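Local coordinates for protein CD180 antigen (Mus musculus, PDB 3T6Q) that may cooperate with MD-1 and TLR4 in the innate B-cell response to bacterial lipopolysaccharide and leads to NF-kappa-B activation, at residues A[400-405]-A[425-430]; A[418-423]-A[442-447]. All blocks are in the same frame, centred on the assembly; numbering follows the deposited sequence. Where two conformers were deposited one is given.

Contact 1: residues A[400-405]-A[425-430]; sequences PQLELL and HLLKVL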
loop_
_atom_site.group_PDB
_atom_site.type_symbol
_atom_site.label_atom_id
_atom_site.label_comp_id
_atom_site.label_asym_id
_atom_site.label_seq_id
_atom_site.Cartn_x
_atom_site.Cartn_y
_atom_site.Cartn_z
ATOM N N PRO A 400 18.140 10.869 -53.461
ATOM C CA PRO A 400 19.105 9.907 -54.019
ATOM C C PRO A 400 19.997 9.202 -53.004
ATOM O O PRO A 400 20.565 8.170 -53.339
ATOM C CB PRO A 400 19.954 10.767 -54.980
ATOM C CG PRO A 400 19.819 12.162 -54.485
ATOM C CD PRO A 400 18.495 12.277 -53.786
ATOM N N GLN A 401 20.105 9.725 -51.775
ATOM C CA GLN A 401 21.007 9.166 -50.753
ATOM C C GLN A 401 20.330 8.157 -49.850
ATOM O O GLN A 401 20.914 7.784 -48.846
ATOM C CB GLN A 401 21.591 10.261 -49.834
ATOM C CG GLN A 401 22.072 11.507 -50.545
ATOM C CD GLN A 401 23.442 11.338 -51.114
ATOM O OE1 GLN A 401 24.354 12.102 -50.783
ATOM N NE2 GLN A 401 23.615 10.336 -51.960
ATOM N N LEU A 402 19.121 7.713 -50.185
ATOM C CA LEU A 402 18.364 6.861 -49.229
ATOM C C LEU A 402 19.156 5.593 -48.968
ATOM O O LEU A 402 19.658 5.000 -49.925
ATOM C CB LEU A 402 17.002 6.484 -49.865
ATOM C CG LEU A 402 15.674 6.692 -49.135
ATOM C CD1 LEU A 402 15.622 7.862 -48.151
ATOM C CD2 LEU A 402 14.527 6.730 -50.148
ATOM N N GLU A 403 19.212 5.142 -47.699
ATOM C CA GLU A 403 19.842 3.854 -47.375
ATOM C C GLU A 403 18.835 2.821 -46.885
ATOM O O GLU A 403 19.094 1.621 -46.967
ATOM C CB GLU A 403 20.909 4.012 -46.274
ATOM C CG GLU A 403 21.978 5.008 -46.708
ATOM C CD GLU A 403 23.211 4.990 -45.839
ATOM O OE1 GLU A 403 23.113 4.688 -44.624
ATOM O OE2 GLU A 403 24.278 5.323 -46.389
ATOM N N LEU A 404 17.715 3.295 -46.350
ATOM C CA LEU A 404 16.670 2.381 -45.919
ATOM C C LEU A 404 15.336 2.940 -46.407
ATOM O O LEU A 404 15.103 4.133 -46.275
ATOM C CB LEU A 404 16.661 2.247 -44.386
ATOM C CG LEU A 404 15.586 1.241 -43.871
ATOM C CD1 LEU A 404 16.081 0.538 -42.629
ATOM C CD2 LEU A 404 14.234 1.934 -43.584
ATOM N N LEU A 405 14.493 2.070 -46.973
ATOM C CA LEU A 405 13.151 2.459 -47.448
ATOM C C LEU A 405 12.144 1.384 -46.971
ATOM O O LEU A 405 12.312 0.215 -47.315
ATOM C CB LEU A 405 13.185 2.512 -48.971
ATOM C CG LEU A 405 12.214 3.411 -49.767
ATOM C CD1 LEU A 405 11.928 2.984 -51.212
ATOM C CD2 LEU A 405 10.985 3.977 -49.017
ATOM N N HIS A 425 21.186 4.382 -55.626
ATOM C CA HIS A 425 22.454 3.660 -55.621
ATOM C C HIS A 425 23.057 3.440 -54.276
ATOM O O HIS A 425 24.039 2.748 -54.186
ATOM C CB HIS A 425 23.457 4.436 -56.484
ATOM C CG HIS A 425 23.242 4.281 -57.971
ATOM N ND1 HIS A 425 22.119 3.732 -58.508
ATOM C CD2 HIS A 425 24.045 4.666 -59.052
ATOM C CE1 HIS A 425 22.220 3.730 -59.852
ATOM N NE2 HIS A 425 23.395 4.304 -60.185
ATOM N N LEU A 426 22.544 4.053 -53.202
ATOM C CA LEU A 426 23.060 3.744 -51.859
ATOM C C LEU A 426 22.067 2.907 -51.017
ATOM O O LEU A 426 22.329 2.644 -49.868
ATOM C CB LEU A 426 23.389 5.047 -51.091
ATOM C CG LEU A 426 24.517 5.953 -51.684
ATOM C CD1 LEU A 426 24.687 7.225 -50.840
ATOM C CD2 LEU A 426 25.836 5.173 -51.727
ATOM N N LEU A 427 20.917 2.548 -51.572
ATOM C CA LEU A 427 19.891 1.873 -50.746
ATOM C C LEU A 427 20.390 0.470 -50.398
ATOM O O LEU A 427 20.823 -0.279 -51.307
ATOM C CB LEU A 427 18.571 1.770 -51.506
ATOM C CG LEU A 427 17.379 1.347 -50.610
ATOM C CD1 LEU A 427 16.919 2.484 -49.690
ATOM C CD2 LEU A 427 16.228 0.969 -51.553
ATOM N N LYS A 428 20.341 0.135 -49.106
ATOM C CA LYS A 428 20.848 -1.136 -48.615
ATOM C C LYS A 428 19.693 -2.015 -48.140
ATOM O O LYS A 428 19.830 -3.232 -48.188
ATOM C CB LYS A 428 21.784 -0.943 -47.426
ATOM C CG LYS A 428 23.094 -0.244 -47.789
ATOM C CD LYS A 428 23.993 -0.192 -46.560
ATOM C CE LYS A 428 24.381 1.239 -46.233
ATOM N NZ LYS A 428 25.407 1.244 -45.147
ATOM N N VAL A 429 18.600 -1.391 -47.653
ATOM C CA VAL A 429 17.508 -2.146 -47.022
ATOM C C VAL A 429 16.171 -1.677 -47.621
ATOM O O VAL A 429 15.870 -0.471 -47.607
ATOM C CB VAL A 429 17.446 -1.955 -45.484
ATOM C CG1 VAL A 429 16.218 -2.689 -44.906
ATOM C CG2 VAL A 429 18.711 -2.465 -44.791
ATOM N N LEU A 430 15.384 -2.623 -48.138
ATOM C CA LEU A 430 14.104 -2.288 -48.773
ATOM C C LEU A 430 13.055 -3.288 -48.264
ATOM O O LEU A 430 13.229 -4.511 -48.444
ATOM C CB LEU A 430 14.236 -2.351 -50.309
ATOM C CG LEU A 430 13.004 -2.125 -51.177
ATOM C CD1 LEU A 430 12.313 -0.784 -50.863
ATOM C CD2 LEU A 430 13.391 -2.170 -52.656
HETATM O O HOH W 1 20.212 5.602 -52.597
HETATM O O HOH W 2 21.870 7.353 -55.606
#
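Leu405 and Leu427 meet at the apolar centre, where CD1 of Leu427 lies 3.8 Å from CB of Leu405. The same methyl group packs on the backbone across the contact, with Leu427 CD1 3.4 Å from Glu403 C. It also touches CB of Leu402. Leu430 runs side by side with Leu405, its chi2 of 55° swinging CD1 to within 3.8 Å of Leu405 CD1. On the other face of the strands, Leu404 CD1 rests 4.0 Å from Val429 CG1, the two side chains pointing the same way; sugars of N-linked glycans touch both residues.

Two parallel bridges, Leu404 with Val429 and Leu405 with Leu430, identify neighbouring strands of the leucine-rich-repeat solenoid, from LRR 14 and LRR 15. Leu405 N donates to Val429 O at 3.0 Å. Glu403 O is gripped twice, by Val429 N and, in the straighter bond (N-H...O 166°), by Lys428 N at 2.9 Å.

Before the strands, water takes over the bridging: one molecule donates to Pro400 O and Leu402 O and accepts from Leu426 N, while a second links Pro400 O to His425 N. At the polar edge Glu403 and Lys428 lie side by side, pointing the same way, the lysine chain bent at chi3 (-123°), but OE1 of Glu403 and NZ of Lys428 remain 4.2 Å apart, too far for a salt bridge.

Contact 2: residues A[418-423]-A[442-447]; sequences QSPFQN and EQLFDG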
loop_
_atom_site.group_PDB
_atom_site.type_symbol
_atom_site.label_atom_id
_atom_site.label_comp_id
_atom_site.label_asym_id
_atom_site.label_seq_id
_atom_site.Cartn_x
_atom_site.Cartn_y
_atom_site.Cartn_z
ATOM N N GLN A 418 8.169 -0.444 -65.502
ATOM C CA GLN A 418 8.661 0.776 -64.826
ATOM C C GLN A 418 9.715 0.421 -63.788
ATOM O O GLN A 418 9.715 -0.697 -63.261
ATOM C CB GLN A 418 7.520 1.558 -64.135
ATOM C CG GLN A 418 6.518 2.241 -65.069
ATOM C CD GLN A 418 7.021 3.559 -65.662
ATOM O OE1 GLN A 418 7.001 4.612 -65.010
ATOM N NE2 GLN A 418 7.450 3.507 -66.925
ATOM N N SER A 419 10.592 1.381 -63.477
ATOM C CA SER A 419 11.664 1.165 -62.493
ATOM C C SER A 419 11.618 2.223 -61.380
ATOM O O SER A 419 12.365 3.184 -61.411
ATOM C CB SER A 419 13.043 1.155 -63.161
ATOM O OG SER A 419 13.093 0.154 -64.146
ATOM N N PRO A 420 10.746 2.007 -60.372
ATOM C CA PRO A 420 10.479 3.065 -59.422
ATOM C C PRO A 420 11.660 3.392 -58.532
ATOM O O PRO A 420 11.742 4.532 -58.076
ATOM C CB PRO A 420 9.272 2.544 -58.593
ATOM C CG PRO A 420 9.096 1.112 -58.954
ATOM C CD PRO A 420 9.869 0.823 -60.202
ATOM N N PHE A 421 12.570 2.424 -58.319
ATOM C CA PHE A 421 13.729 2.606 -57.411
ATOM C C PHE A 421 15.025 2.948 -58.165
ATOM O O PHE A 421 16.116 2.922 -57.594
ATOM C CB PHE A 421 13.930 1.325 -56.571
ATOM C CG PHE A 421 12.672 0.835 -55.941
ATOM C CD1 PHE A 421 12.128 1.502 -54.833
ATOM C CD2 PHE A 421 11.991 -0.259 -56.480
ATOM C CE1 PHE A 421 10.933 1.059 -54.277
ATOM C CE2 PHE A 421 10.790 -0.697 -55.930
ATOM C CZ PHE A 421 10.257 -0.036 -54.823
ATOM N N GLN A 422 14.888 3.328 -59.422
ATOM C CA GLN A 422 16.027 3.668 -60.276
ATOM C C GLN A 422 16.891 4.758 -59.606
ATOM O O GLN A 422 16.337 5.685 -59.064
ATOM C CB GLN A 422 15.473 4.207 -61.590
ATOM C CG GLN A 422 16.508 4.590 -62.624
ATOM C CD GLN A 422 15.872 4.879 -63.973
ATOM O OE1 GLN A 422 15.470 3.963 -64.675
ATOM N NE2 GLN A 422 15.761 6.157 -64.327
ATOM N N ASN A 423 18.224 4.660 -59.670
ATOM C CA ASN A 423 19.088 5.718 -59.097
ATOM C C ASN A 423 18.935 5.875 -57.551
ATOM O O ASN A 423 19.129 6.939 -56.990
ATOM C CB ASN A 423 18.878 7.063 -59.836
ATOM C CG ASN A 423 19.331 7.022 -61.319
ATOM O OD1 ASN A 423 20.180 6.222 -61.707
ATOM N ND2 ASN A 423 18.771 7.908 -62.137
ATOM N N GLU A 442 11.065 -7.696 -64.923
ATOM C CA GLU A 442 12.543 -7.694 -64.969
ATOM C C GLU A 442 13.131 -6.347 -64.564
ATOM O O GLU A 442 14.242 -6.292 -64.041
ATOM C CB GLU A 442 13.065 -8.020 -66.381
ATOM C CG GLU A 442 12.643 -9.358 -66.931
ATOM C CD GLU A 442 13.178 -9.552 -68.334
ATOM O OE1 GLU A 442 14.419 -9.625 -68.482
ATOM O OE2 GLU A 442 12.363 -9.607 -69.281
ATOM N N GLN A 443 12.371 -5.278 -64.807
ATOM C CA GLN A 443 12.826 -3.885 -64.565
ATOM C C GLN A 443 12.472 -3.361 -63.158
ATOM O O GLN A 443 12.932 -2.290 -62.743
ATOM C CB GLN A 443 12.187 -2.941 -65.614
ATOM C CG GLN A 443 12.472 -3.306 -67.080
ATOM C CD GLN A 443 11.432 -4.244 -67.731
ATOM O OE1 GLN A 443 11.450 -4.424 -68.948
ATOM N NE2 GLN A 443 10.546 -4.852 -66.936
ATOM N N LEU A 444 11.680 -4.117 -62.421
ATOM C CA LEU A 444 11.129 -3.579 -61.144
ATOM C C LEU A 444 12.196 -3.044 -60.199
ATOM O O LEU A 444 12.023 -1.957 -59.603
ATOM C CB LEU A 444 10.206 -4.600 -60.455
ATOM C CG LEU A 444 9.662 -4.234 -59.057
ATOM C CD1 LEU A 444 8.736 -3.052 -59.249
ATOM C CD2 LEU A 444 8.922 -5.432 -58.470
ATOM N N PHE A 445 13.317 -3.775 -60.106
ATOM C CA PHE A 445 14.391 -3.445 -59.172
ATOM C C PHE A 445 15.646 -2.869 -59.781
ATOM O O PHE A 445 16.697 -2.856 -59.124
ATOM C CB PHE A 445 14.741 -4.631 -58.253
ATOM C CG PHE A 445 13.581 -5.025 -57.339
ATOM C CD1 PHE A 445 12.985 -4.068 -56.501
ATOM C CD2 PHE A 445 13.074 -6.304 -57.355
ATOM C CE1 PHE A 445 11.914 -4.428 -55.684
ATOM C CE2 PHE A 445 12.031 -6.681 -56.517
ATOM C CZ PHE A 445 11.426 -5.741 -55.702
ATOM N N ASP A 446 15.538 -2.369 -60.996
ATOM C CA ASP A 446 16.668 -1.670 -61.606
ATOM C C ASP A 446 17.082 -0.469 -60.771
ATOM O O ASP A 446 16.232 0.265 -60.244
ATOM C CB ASP A 446 16.316 -1.162 -63.009
ATOM C CG ASP A 446 16.256 -2.270 -64.066
ATOM O OD1 ASP A 446 16.815 -3.355 -63.866
ATOM O OD2 ASP A 446 15.636 -2.035 -65.122
ATOM N N GLY A 447 18.388 -0.250 -60.672
ATOM C CA GLY A 447 18.901 0.933 -60.018
ATOM C C GLY A 447 19.179 0.736 -58.540
ATOM O O GLY A 447 19.373 1.704 -57.820
HETATM O O HOH W 3 15.393 0.218 -66.246
HETATM O O HOH W 4 13.444 0.284 -59.914
#
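Ser419 turns OG beside its own backbone N (chi1 -58°), from where it donates to Gln443 O across the contact at 2.8 Å. Phe421 likewise has CG anti to the carbonyl carbon (chi1 -49°), and its side chain lies beside that of Phe445, pointing the same way. The ring planes are within 24° of parallel, but the centroids are 6.0 Å apart, so the rings are slid past each other with little overlap; the nearest atoms are Phe421 CE2 and Phe445 CE1, at 3.9 Å. Leu444 O sits at the edge of the Phe421 ring, near its plane and 3.6 Å from CD2, while Leu444 CG covers the centre of one face of the Phe445 ring. Pro420 CD adds an apolar touch on Leu444 CD1.

Each segment contains a type I beta turn, Ser419 to Gln422 and Gln443 to Asp446. Phe421 and Phe445 hold equivalent positions in LRR 14 and LRR 15, and both rings reach Leu430 of strand 429-431. Gly447 CA is 4.0 Å from Gln422 CA, and a CB on it would run into Gln422 CA and Asn423 N; with its positive phi it would also press that CB against the carbonyl O of Asp446.

Gln443 O takes two donors from opposite faces of its plane, Ser419 OG and the turn's own Asp446 N. A water donates to both Ser419 OG and Asp446 OD2. Another joins Phe421 N to Leu444 O and Asp446 O, so that the two turns are linked by one direct hydrogen bond and by water bridges.

In the fold
Contacts 1 and 2 join the same two successive repeats, LRR 14 and LRR 15, at different points of their coils, and their segments alternate along the chain. Their centres are 13 Å apart. The apolar interior connects them: Phe421 CE1 of contact 2 reaches Leu405 CD1 of contact 1 at 3.8 Å, and Phe445 CE1 lies 4.1 Å from Leu430 CD2. Near the surface, His425 ND1 makes a weak hydrogen bond to Gly447 O. The glycans distinguish the two places: the Leu404 side chain is about 3 Å from a bound NAG, whereas that of Phe421 is about 13 Å from one. These sugars belong to the protein's own glycosylation and do not mark a ligand pocket.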